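Local coordinates for protein regulator of chromosome condensation (Saccharomyces cerevisiae, PDB 3OF7) that acts as a guanine nucleotide exchange factor of the GTPases GSP1 and GSP2, promoting exchange of bound GDP for GTP, and binds chromatin, at residues A[33-37]-A[406-410]; A[99-104]-A[129-135]; A[213-217]-A[227-231]; A[315-319]-A[380-384]; A[386-390]-A[400-404]. All coordinates share one frame; numbering follows the deposited sequence.

Contacts 1, 3 and 5 are buried, contact 2 is partly buried and contact 4 is a surface contact. Contacts 3 and 5 are equivalent hairpins in two blades of the propeller, so backbone hydrogen bonds dominate them. Contact 4 instead sets strands of successive blades side by side, through an arginine, methyl groups and water. Its 380-384 strand lies in the same sheet as contact 5, next to strand 388-393. Contact 1 joins the first and last repeats and touches contact 5 through Val-409 and Ser-400. Contact 2 stays within one repeat, farther from the chain centre, and relies on a buried arginine and an outer side bridged by a water.

Contact 1: A[33-37]-A[406-410]; sequences CWGTG and TYAVG
The indole of Trp-34 turns its five-membered ring to the 406-410 loop. Tyr-407 O lies at the edge, near the ring plane, 3.5 Å from Trp-34 CD1. Gly-410 CA comes in obliquely, 3.2 Å from Trp-34 CD1. Ala-408 O is also oblique, 2.8 Å from Trp-34 NE1. This pair is a weak hydrogen bond, bent to 122° at the hydrogen, and Ala-408 O also accepts from Ser-444 OG. The Tyr-407 ring has Thr-36 OG1 at its edge, 4.4 Å from Tyr-407 CD2. Trp-34 CG stands between its backbone N and carbonyl carbon (chi1 69°), which brings the CD1 and NE1 side of the indole to the loop. The place is the closure of the seven-bladed RCC1 propeller. Strand 30-34, from the start of the chain, pairs with strand 443-450 near its end, and the loop belongs to the last repeat. The chain turns a corner at Gly-35. At its backbone angles a side chain would jam against the preceding carbonyl, and it would also crowd Ala-408 CA. A type I turn shapes the loop, with Gly-410 N bonded to Tyr-407 O at 3.0 Å. Beyond the corner, Thr-36 OG1 donates to Thr-406 O at 2.8 Å, tilted 23° from the carbonyl plane. The two threonine side chains cross at about a right angle, and Thr-36 OG1 lies 3.5 Å from Thr-406 CB.

Contact 2: A[99-104]-A[129-135]; sequences LGRDTS and LESTPAK
Arg-101 fills the tight part of this contact. Its NH2 donates to Leu-129 O at 3.0 Å; the oxygen lies near the guanidinium plane and the bond is fairly straight at 155°. Its NH1 adds a weak bond to Leu-129 O at 3.3 Å. Ala-134 CB sits over the centre of one guanidinium face, 3.8 Å from Arg-101 CZ. The chain is extended from CG to NE, which carries the charge across to the short, weakly bonded helix 128-131. NH2 is also bonded to Ser-90 O. A methionine here would probably leave the carbonyls of Leu-129 and Ser-90 without this donor and Ala-134 without its flat partner. The other side is looser and wetter. Leu-129 CB packs on Thr-103 CB at 3.8 Å, and the leucine itself is exposed. A water accepts from Thr-103 OG1 at 2.7 Å and donates to Glu-130 OE2 at 2.7 Å. Asn-94 holds both these side chains too, through its ND2 to Thr-103 OG1 and its N to Glu-130 OE1. Nearby, Asp-102 OD2 accepts from Ser-104 N in an Asx turn. The 99-104 loop follows strand 88-92. Helix 128-131 leads into strand 134-135, which pairs with strand 88-92 as the outermost strand of its sheet.

Contact 3: A[213-217]-A[227-231]; sequences KDHIL and AWGNG
Ile-216 and Trp-228 lie side by side on one face of the sheet, pointing the same way. Ile-216 CG2 comes obliquely to the indole, 3.9 Å from Trp-228 CE3. With CG opposite the backbone N (chi1 179°), Trp-228 holds its ring beside the isoleucine. On the opposite face Leu-217 bends its end toward the neighbouring strand. Its CD2 rests on Ala-227 CB at 3.6 Å. His-215 is turned differently. Its CB lies 3.5 Å from Trp-228 O, while the imidazole leads away from the other strand. His-215 and Gly-229 form a non-hydrogen-bonded pair. A side chain on Gly-229 would run into Asp-214 O and His-215 CA, and the backbone angles themselves call for glycine. At the open end of the hairpin Asp-214 CB and Asn-230 CB meet at 4.1 Å, and their polar ends go to other partners. Asp-214 OD1 accepts from Arg-176 N. Asn-230 bonds Gln-232 and Arg-245 through its amide. Three backbone bonds fix this register: Asn-230 N to Asp-214 O at 2.7 Å, Ile-216 N to Trp-228 O at 2.8 Å and Trp-228 N to Ile-216 O at 3.0 Å. Strands 215-220 and 225-229 are the two middle strands of a four-stranded propeller blade, between 206-211 and 252-253. The Ile-216 and Trp-228 face packs on Met-159 of the preceding blade, and Phe-175 and Phe-184 meet the indole edge-to-face. Leu-217, on the other face, touches Ile-262 and Cys-269 in strands 259-264 and 268-273 of the next blade.

Contact 4: A[315-319]-A[380-384]; sequences IRSIA and KSVAA
Arg-316 makes the direct polar bonds to segment 380-384, side-on and both to one atom. Its NE donates to Lys-380 O at 3.0 Å and its NH2 to Lys-380 O at 3.2 Å. The oxygen lies near the guanidinium plane, and the two nitrogens reach it from opposite faces of the carbonyl plane. Arg-316 CG is anti to the backbone N (chi1 178°) and the chain stays extended to NE, which spans the gap between the strands. A classic beta bulge, with Arg-316 and Ser-317 both facing Leu-328, lets both residues direct their CB toward the other strand. Two waters supply the bridging bonds. One lies 2.8 Å from Ser-317 OG and accepts from Val-382 N at 3.0 Å. The other donates to Ile-318 O at 3.0 Å and, weakly, to Val-382 O at 3.3 Å. The apolar contact gathers on Ala-319. Its CB touches Val-382 CG1 at 3.9 Å and Ala-384 CB at 4.1 Å. The strands run nearly parallel, 15° apart, but share no backbone hydrogen bond. Each is the outermost strand of its own sheet, so this is where two successive blades meet, near the centre of the propeller. The chemistry implies a seam between blades held by side chains and water, with the small alanines allowing close approach at one end and the long arginine bridging the wider other end.

Contact 5: A[386-390]-A[400-404]; sequences SHHSV and SWGFG
Ser-389 CB lies over one face of Trp-401, 3.8 Å from the centroid of the six-membered ring and 17° off its normal. This is a CH-pi contact. Ser-389 OG is beside its backbone N and anti to the carbonyl carbon (chi1 -48°). From there it donates to a water at 2.7 Å, and that water donates to Trp-401 O at 3.2 Å. Trp-401 NE1 has a weak bond to Glu-344 O. A leucine in place of Trp-401 would probably leave Ser-389 CB without its flat cover and Glu-344 O without this donor. On the other face of the sheet Val-390 CG2 meets Ser-400 CB at 4.1 Å, and Ser-400 OG is bonded to Val-409 O. Strands 388-393 and 398-402 form an antiparallel hairpin, the middle pair of a four-stranded propeller blade that spans the sixth and seventh RCC1 repeats. Ser-389 N bonds Trp-401 O at 3.0 Å, and Trp-401 N bonds Ser-389 O at 3.2 Å. Gly-402 faces His-388, whose NE2 bonds Gly-440 O. Any side chain on Gly-402 would strike His-387 O and His-388 CA. Past the glycine, Phe-403 N donates to His-387 O at 2.8 Å, almost straight at 175°. The CB atoms of His-387 and Phe-403 touch at 3.7 Å, while both rings lead away. Glu-344 and Glu-322 hold the two nitrogens of the His-387 imidazole.

Contact 1: A[33-37]-A[406-410]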
# COMPACT_ATOMS: atom_id res chain seq x y z
N CYS A 33 15.30 -3.49 0.20
CA CYS A 33 14.70 -2.65 1.24
C CYS A 33 15.56 -1.41 1.45
O CYS A 33 16.80 -1.47 1.34
CB CYS A 33 14.61 -3.43 2.56
SG CYS A 33 13.58 -4.93 2.49
N TRP A 34 14.91 -0.29 1.76
CA TRP A 34 15.64 0.95 2.02
C TRP A 34 14.78 1.97 2.77
O TRP A 34 13.56 1.81 2.86
CB TRP A 34 16.19 1.54 0.72
CG TRP A 34 15.15 2.08 -0.24
CD1 TRP A 34 14.74 3.39 -0.36
CD2 TRP A 34 14.42 1.34 -1.23
NE1 TRP A 34 13.79 3.50 -1.36
CE2 TRP A 34 13.58 2.26 -1.91
CE3 TRP A 34 14.38 -0.02 -1.60
CZ2 TRP A 34 12.71 1.87 -2.94
CZ3 TRP A 34 13.52 -0.40 -2.64
CH2 TRP A 34 12.70 0.54 -3.29
N GLY A 35 15.44 3.00 3.32
CA GLY A 35 14.79 4.04 4.11
C GLY A 35 15.21 3.92 5.57
O GLY A 35 16.37 3.61 5.86
N THR A 36 14.27 4.16 6.48
CA THR A 36 14.56 4.14 7.92
C THR A 36 13.86 2.96 8.60
O THR A 36 12.67 2.71 8.37
CB THR A 36 14.20 5.51 8.57
OG1 THR A 36 15.02 6.52 7.98
CG2 THR A 36 14.45 5.50 10.10
N GLY A 37 14.62 2.24 9.42
CA GLY A 37 14.12 1.04 10.07
C GLY A 37 14.35 1.06 11.57
O GLY A 37 14.75 0.05 12.15
N THR A 406 13.70 10.67 5.64
CA THR A 406 13.92 9.30 6.12
C THR A 406 14.56 8.40 5.05
O THR A 406 14.75 7.21 5.28
CB THR A 406 12.63 8.66 6.65
OG1 THR A 406 11.56 8.91 5.73
CG2 THR A 406 12.27 9.24 8.03
N TYR A 407 14.90 9.00 3.91
CA TYR A 407 15.59 8.31 2.79
C TYR A 407 14.75 7.21 2.16
O TYR A 407 15.27 6.32 1.49
CB TYR A 407 16.97 7.76 3.22
CG TYR A 407 17.80 8.75 4.00
CD1 TYR A 407 18.49 9.78 3.34
CD2 TYR A 407 17.88 8.68 5.39
CE1 TYR A 407 19.24 10.70 4.05
CE2 TYR A 407 18.63 9.61 6.11
CZ TYR A 407 19.31 10.61 5.43
OH TYR A 407 20.06 11.53 6.13
N ALA A 408 13.44 7.28 2.37
CA ALA A 408 12.50 6.29 1.84
C ALA A 408 12.42 6.33 0.31
O ALA A 408 11.95 5.38 -0.32
CB ALA A 408 11.12 6.49 2.46
N VAL A 409 12.87 7.44 -0.28
CA VAL A 409 12.91 7.58 -1.73
C VAL A 409 14.11 6.84 -2.35
O VAL A 409 14.12 6.58 -3.55
CB VAL A 409 12.85 9.06 -2.20
CG1 VAL A 409 11.53 9.71 -1.79
CG2 VAL A 409 14.04 9.87 -1.67
N GLY A 410 15.10 6.49 -1.52
CA GLY A 410 16.29 5.73 -1.96
C GLY A 410 17.13 6.47 -2.99
O GLY A 410 17.65 5.87 -3.94

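Contact 2: A[99-104]-A[129-135]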
# COMPACT_ATOMS: atom_id res chain seq x y z
N LEU A 99 3.31 -9.04 13.55
CA LEU A 99 4.15 -10.03 12.84
C LEU A 99 3.55 -11.43 12.85
O LEU A 99 3.94 -12.29 12.05
CB LEU A 99 5.58 -10.05 13.38
CG LEU A 99 6.37 -8.74 13.42
CD1 LEU A 99 7.83 -9.04 13.76
CD2 LEU A 99 6.26 -7.97 12.10
N GLY A 100 2.60 -11.67 13.76
CA GLY A 100 1.91 -12.96 13.86
C GLY A 100 2.80 -14.12 14.24
O GLY A 100 2.52 -15.27 13.87
N ARG A 101 3.88 -13.82 14.96
CA ARG A 101 4.85 -14.84 15.36
C ARG A 101 5.59 -14.40 16.63
O ARG A 101 5.69 -13.20 16.92
CB ARG A 101 5.84 -15.15 14.23
CG ARG A 101 6.68 -13.96 13.75
CD ARG A 101 7.57 -14.35 12.57
NE ARG A 101 8.35 -13.22 12.06
CZ ARG A 101 9.51 -12.82 12.56
NH1 ARG A 101 10.07 -13.47 13.58
NH2 ARG A 101 10.14 -11.78 12.02
N ASP A 102 6.10 -15.38 17.37
CA ASP A 102 6.79 -15.12 18.64
C ASP A 102 8.15 -14.47 18.41
O ASP A 102 9.02 -15.05 17.77
CB ASP A 102 6.93 -16.43 19.42
CG ASP A 102 7.43 -16.22 20.84
OD1 ASP A 102 7.70 -17.24 21.52
OD2 ASP A 102 7.56 -15.06 21.28
N THR A 103 8.32 -13.25 18.93
CA THR A 103 9.60 -12.54 18.85
C THR A 103 10.14 -12.18 20.24
O THR A 103 11.00 -11.31 20.36
CB THR A 103 9.52 -11.26 17.97
OG1 THR A 103 8.50 -10.39 18.47
CG2 THR A 103 9.24 -11.60 16.52
N SER A 104 9.63 -12.84 21.27
CA SER A 104 10.00 -12.54 22.66
C SER A 104 11.38 -13.09 23.02
O SER A 104 11.99 -13.84 22.25
CB SER A 104 8.94 -13.07 23.64
OG SER A 104 8.80 -14.48 23.53
N LEU A 129 14.91 -10.85 16.36
CA LEU A 129 13.79 -11.58 15.81
C LEU A 129 12.87 -10.69 14.96
O LEU A 129 12.40 -11.12 13.90
CB LEU A 129 13.03 -12.33 16.91
CG LEU A 129 13.83 -13.46 17.58
CD1 LEU A 129 13.11 -13.98 18.82
CD2 LEU A 129 14.11 -14.61 16.60
N GLU A 130 12.63 -9.46 15.41
CA GLU A 130 11.73 -8.53 14.70
C GLU A 130 12.36 -7.97 13.44
O GLU A 130 11.68 -7.77 12.43
CB GLU A 130 11.32 -7.38 15.62
CG GLU A 130 10.34 -7.75 16.71
CD GLU A 130 10.11 -6.62 17.70
OE1 GLU A 130 9.36 -5.68 17.39
OE2 GLU A 130 10.68 -6.69 18.81
N SER A 131 13.66 -7.69 13.50
CA SER A 131 14.38 -7.11 12.36
C SER A 131 14.85 -8.16 11.34
O SER A 131 15.38 -7.81 10.28
CB SER A 131 15.56 -6.26 12.84
OG SER A 131 16.52 -7.04 13.52
N THR A 132 14.65 -9.44 11.65
CA THR A 132 15.03 -10.51 10.74
C THR A 132 13.78 -11.19 10.19
O THR A 132 13.00 -11.75 10.96
CB THR A 132 15.97 -11.55 11.40
OG1 THR A 132 17.13 -10.88 11.93
CG2 THR A 132 16.42 -12.62 10.39
N PRO A 133 13.58 -11.12 8.86
CA PRO A 133 12.45 -11.77 8.22
C PRO A 133 12.45 -13.25 8.55
O PRO A 133 13.50 -13.89 8.47
CB PRO A 133 12.73 -11.58 6.73
CG PRO A 133 13.47 -10.30 6.67
CD PRO A 133 14.36 -10.33 7.88
N ALA A 134 11.29 -13.77 8.92
CA ALA A 134 11.15 -15.19 9.23
C ALA A 134 9.72 -15.63 8.97
O ALA A 134 8.80 -14.79 8.92
CB ALA A 134 11.55 -15.48 10.69
N LYS A 135 9.52 -16.94 8.82
CA LYS A 135 8.21 -17.48 8.50
C LYS A 135 7.32 -17.58 9.72
O LYS A 135 7.77 -17.98 10.80
CB LYS A 135 8.32 -18.86 7.85
CG LYS A 135 8.82 -18.83 6.40
CD LYS A 135 8.97 -20.22 5.81
CE LYS A 135 10.29 -20.88 6.24
NZ LYS A 135 10.45 -22.25 5.66
O HOH W 1 9.48 -8.60 20.24

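Contact 3: A[213-217]-A[227-231]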
# COMPACT_ATOMS: atom_id res chain seq x y z
N LYS A 213 -4.34 2.82 7.32
CA LYS A 213 -3.48 2.98 8.49
C LYS A 213 -4.00 2.15 9.67
O LYS A 213 -3.26 1.37 10.26
CB LYS A 213 -3.39 4.46 8.90
CG LYS A 213 -2.61 4.71 10.18
CD LYS A 213 -2.76 6.16 10.63
CE LYS A 213 -1.97 6.43 11.91
NZ LYS A 213 -0.50 6.48 11.67
N ASP A 214 -5.27 2.33 10.01
CA ASP A 214 -5.89 1.57 11.10
C ASP A 214 -7.30 1.10 10.75
O ASP A 214 -8.21 1.06 11.59
CB ASP A 214 -5.86 2.36 12.42
CG ASP A 214 -4.51 2.29 13.11
OD1 ASP A 214 -4.05 1.18 13.44
OD2 ASP A 214 -3.90 3.37 13.35
N HIS A 215 -7.46 0.74 9.48
CA HIS A 215 -8.67 0.10 8.98
C HIS A 215 -8.26 -0.72 7.77
O HIS A 215 -7.19 -0.51 7.19
CB HIS A 215 -9.69 1.15 8.53
CG HIS A 215 -9.29 1.89 7.30
ND1 HIS A 215 -9.69 1.51 6.04
CD2 HIS A 215 -8.47 2.96 7.13
CE1 HIS A 215 -9.16 2.33 5.15
NE2 HIS A 215 -8.42 3.21 5.79
N ILE A 216 -9.13 -1.64 7.38
CA ILE A 216 -8.93 -2.43 6.18
C ILE A 216 -10.27 -2.57 5.46
O ILE A 216 -11.33 -2.67 6.10
CB ILE A 216 -8.24 -3.80 6.51
CG1 ILE A 216 -8.00 -4.63 5.23
CG2 ILE A 216 -9.04 -4.57 7.58
CD1 ILE A 216 -7.12 -5.86 5.46
N LEU A 217 -10.22 -2.52 4.13
CA LEU A 217 -11.39 -2.74 3.28
C LEU A 217 -11.32 -4.12 2.65
O LEU A 217 -10.23 -4.63 2.41
CB LEU A 217 -11.45 -1.68 2.18
CG LEU A 217 -11.43 -0.19 2.55
CD1 LEU A 217 -11.52 0.61 1.30
CD2 LEU A 217 -12.59 0.15 3.48
N ALA A 227 -15.81 -2.71 5.51
CA ALA A 227 -14.74 -1.99 6.20
C ALA A 227 -14.66 -2.44 7.65
O ALA A 227 -15.66 -2.86 8.25
CB ALA A 227 -14.97 -0.49 6.09
N TRP A 228 -13.45 -2.39 8.21
CA TRP A 228 -13.16 -2.88 9.55
C TRP A 228 -12.01 -2.07 10.16
O TRP A 228 -10.96 -1.91 9.52
CB TRP A 228 -12.80 -4.37 9.47
CG TRP A 228 -12.44 -5.09 10.76
CD1 TRP A 228 -12.89 -4.83 12.04
CD2 TRP A 228 -11.62 -6.26 10.86
NE1 TRP A 228 -12.36 -5.74 12.92
CE2 TRP A 228 -11.58 -6.63 12.23
CE3 TRP A 228 -10.89 -7.02 9.93
CZ2 TRP A 228 -10.84 -7.73 12.68
CZ3 TRP A 228 -10.16 -8.11 10.38
CH2 TRP A 228 -10.13 -8.46 11.75
N GLY A 229 -12.21 -1.57 11.38
CA GLY A 229 -11.14 -0.91 12.13
C GLY A 229 -11.56 0.43 12.69
O GLY A 229 -12.74 0.65 12.98
N ASN A 230 -10.59 1.33 12.85
CA ASN A 230 -10.88 2.68 13.31
C ASN A 230 -11.75 3.44 12.31
O ASN A 230 -11.65 3.22 11.11
CB ASN A 230 -9.59 3.46 13.60
CG ASN A 230 -9.85 4.75 14.37
OD1 ASN A 230 -10.70 4.80 15.26
ND2 ASN A 230 -9.10 5.80 14.04
N GLY A 231 -12.63 4.31 12.82
CA GLY A 231 -13.57 5.02 11.96
C GLY A 231 -13.67 6.51 12.21
O GLY A 231 -14.61 7.16 11.74

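Contact 4: A[315-319]-A[380-384]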
# COMPACT_ATOMS: atom_id res chain seq x y z
N ILE A 315 -8.91 3.15 -15.42
CA ILE A 315 -8.13 2.98 -14.19
C ILE A 315 -7.48 1.60 -14.11
O ILE A 315 -8.16 0.57 -14.26
CB ILE A 315 -8.99 3.20 -12.91
CG1 ILE A 315 -9.79 4.52 -12.96
CG2 ILE A 315 -8.14 3.08 -11.63
CD1 ILE A 315 -8.99 5.79 -13.22
N ARG A 316 -6.18 1.58 -13.89
CA ARG A 316 -5.45 0.33 -13.70
C ARG A 316 -5.29 0.04 -12.20
O ARG A 316 -5.64 -1.05 -11.73
CB ARG A 316 -4.09 0.41 -14.39
CG ARG A 316 -3.19 -0.81 -14.24
CD ARG A 316 -2.07 -0.65 -15.24
NE ARG A 316 -0.90 -1.50 -15.01
CZ ARG A 316 -0.79 -2.76 -15.42
NH1 ARG A 316 -1.80 -3.36 -16.06
NH2 ARG A 316 0.32 -3.44 -15.19
N SER A 317 -4.78 1.01 -11.46
CA SER A 317 -4.56 0.84 -10.03
C SER A 317 -4.42 2.18 -9.34
O SER A 317 -4.24 3.22 -9.98
CB SER A 317 -3.32 -0.01 -9.77
OG SER A 317 -2.16 0.62 -10.29
N ILE A 318 -4.51 2.15 -8.01
CA ILE A 318 -4.40 3.35 -7.21
C ILE A 318 -3.49 3.05 -6.02
O ILE A 318 -3.52 1.96 -5.48
CB ILE A 318 -5.80 3.78 -6.69
CG1 ILE A 318 -6.75 4.09 -7.85
CG2 ILE A 318 -5.68 5.00 -5.76
CD1 ILE A 318 -8.20 4.05 -7.44
N ALA A 319 -2.66 4.02 -5.65
CA ALA A 319 -1.91 3.94 -4.41
C ALA A 319 -2.12 5.25 -3.68
O ALA A 319 -2.20 6.30 -4.31
CB ALA A 319 -0.43 3.71 -4.68
N LYS A 380 3.84 1.26 -14.93
CA LYS A 380 3.04 0.05 -14.90
C LYS A 380 2.51 -0.31 -13.50
O LYS A 380 1.53 -1.05 -13.39
CB LYS A 380 3.77 -1.13 -15.57
CG LYS A 380 5.10 -1.52 -14.94
CD LYS A 380 5.67 -2.76 -15.62
CE LYS A 380 6.94 -3.25 -14.94
NZ LYS A 380 7.33 -4.64 -15.40
N SER A 381 3.15 0.19 -12.45
CA SER A 381 2.65 0.05 -11.08
C SER A 381 3.12 1.21 -10.21
O SER A 381 4.07 1.90 -10.56
CB SER A 381 3.08 -1.29 -10.45
OG SER A 381 4.48 -1.32 -10.17
N VAL A 382 2.44 1.42 -9.09
CA VAL A 382 2.74 2.53 -8.20
C VAL A 382 2.48 2.11 -6.75
O VAL A 382 1.62 1.27 -6.50
CB VAL A 382 1.92 3.80 -8.61
CG1 VAL A 382 0.41 3.56 -8.50
CG2 VAL A 382 2.35 5.04 -7.84
N ALA A 383 3.25 2.68 -5.82
CA ALA A 383 3.04 2.46 -4.40
C ALA A 383 3.27 3.77 -3.68
O ALA A 383 4.02 4.63 -4.15
CB ALA A 383 3.99 1.40 -3.89
N ALA A 384 2.64 3.92 -2.52
CA ALA A 384 2.74 5.14 -1.73
C ALA A 384 2.87 4.79 -0.27
O ALA A 384 2.16 3.89 0.22
CB ALA A 384 1.51 6.02 -1.96
O HOH W 2 -0.00 -0.25 -8.79
O HOH W 3 -1.44 0.02 -6.32

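Contact 5: A[386-390]-A[400-404]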
# COMPACT_ATOMS: atom_id res chain seq x y z
N SER A 386 3.67 7.01 3.69
CA SER A 386 2.98 8.13 4.34
C SER A 386 3.11 9.43 3.54
O SER A 386 2.10 10.11 3.27
CB SER A 386 3.46 8.33 5.78
OG SER A 386 3.06 7.22 6.57
N HIS A 387 4.35 9.77 3.16
CA HIS A 387 4.64 11.01 2.42
C HIS A 387 5.65 10.85 1.28
O HIS A 387 6.26 11.82 0.85
CB HIS A 387 5.06 12.12 3.40
CG HIS A 387 3.97 12.49 4.35
ND1 HIS A 387 3.01 13.43 4.05
CD2 HIS A 387 3.63 11.96 5.55
CE1 HIS A 387 2.14 13.48 5.04
NE2 HIS A 387 2.49 12.60 5.96
N HIS A 388 5.79 9.62 0.79
CA HIS A 388 6.64 9.35 -0.37
C HIS A 388 5.94 8.34 -1.27
O HIS A 388 4.93 7.73 -0.89
CB HIS A 388 8.02 8.84 0.07
CG HIS A 388 7.99 7.49 0.71
ND1 HIS A 388 8.41 6.35 0.06
CD2 HIS A 388 7.59 7.09 1.94
CE1 HIS A 388 8.27 5.31 0.87
NE2 HIS A 388 7.77 5.73 2.01
N SER A 389 6.46 8.18 -2.47
CA SER A 389 5.90 7.25 -3.43
C SER A 389 7.02 6.63 -4.24
O SER A 389 8.13 7.17 -4.33
CB SER A 389 4.92 7.95 -4.37
OG SER A 389 3.99 8.76 -3.66
N VAL A 390 6.72 5.48 -4.83
CA VAL A 390 7.61 4.80 -5.75
C VAL A 390 6.74 4.26 -6.89
O VAL A 390 5.73 3.59 -6.64
CB VAL A 390 8.38 3.63 -5.08
CG1 VAL A 390 9.32 2.93 -6.07
CG2 VAL A 390 9.16 4.11 -3.86
N SER A 400 11.09 7.51 -7.72
CA SER A 400 10.57 7.89 -6.41
C SER A 400 10.53 9.40 -6.24
O SER A 400 11.21 10.14 -6.96
CB SER A 400 11.42 7.26 -5.30
OG SER A 400 12.76 7.71 -5.39
N TRP A 401 9.72 9.84 -5.28
CA TRP A 401 9.61 11.26 -4.96
C TRP A 401 8.87 11.44 -3.63
O TRP A 401 8.30 10.49 -3.09
CB TRP A 401 8.88 12.03 -6.07
CG TRP A 401 7.41 11.69 -6.26
CD1 TRP A 401 6.34 12.42 -5.82
CD2 TRP A 401 6.86 10.56 -6.96
NE1 TRP A 401 5.16 11.83 -6.20
CE2 TRP A 401 5.45 10.68 -6.90
CE3 TRP A 401 7.42 9.46 -7.62
CZ2 TRP A 401 4.59 9.74 -7.49
CZ3 TRP A 401 6.57 8.52 -8.21
CH2 TRP A 401 5.16 8.67 -8.14
N GLY A 402 8.92 12.67 -3.12
CA GLY A 402 8.23 13.00 -1.89
C GLY A 402 9.19 13.32 -0.76
O GLY A 402 10.30 13.80 -0.98
N PHE A 403 8.74 13.06 0.46
CA PHE A 403 9.47 13.36 1.68
C PHE A 403 10.82 12.64 1.70
O PHE A 403 10.89 11.43 1.51
CB PHE A 403 8.62 12.95 2.88
CG PHE A 403 9.18 13.38 4.21
CD1 PHE A 403 9.32 12.45 5.24
CD2 PHE A 403 9.53 14.70 4.45
CE1 PHE A 403 9.81 12.85 6.50
CE2 PHE A 403 10.01 15.11 5.69
CZ PHE A 403 10.16 14.18 6.72
N GLY A 404 11.90 13.40 1.92
CA GLY A 404 13.25 12.86 1.79
C GLY A 404 14.00 12.57 3.08
O GLY A 404 15.02 11.87 3.06
O HOH W 4 5.19 11.07 -2.86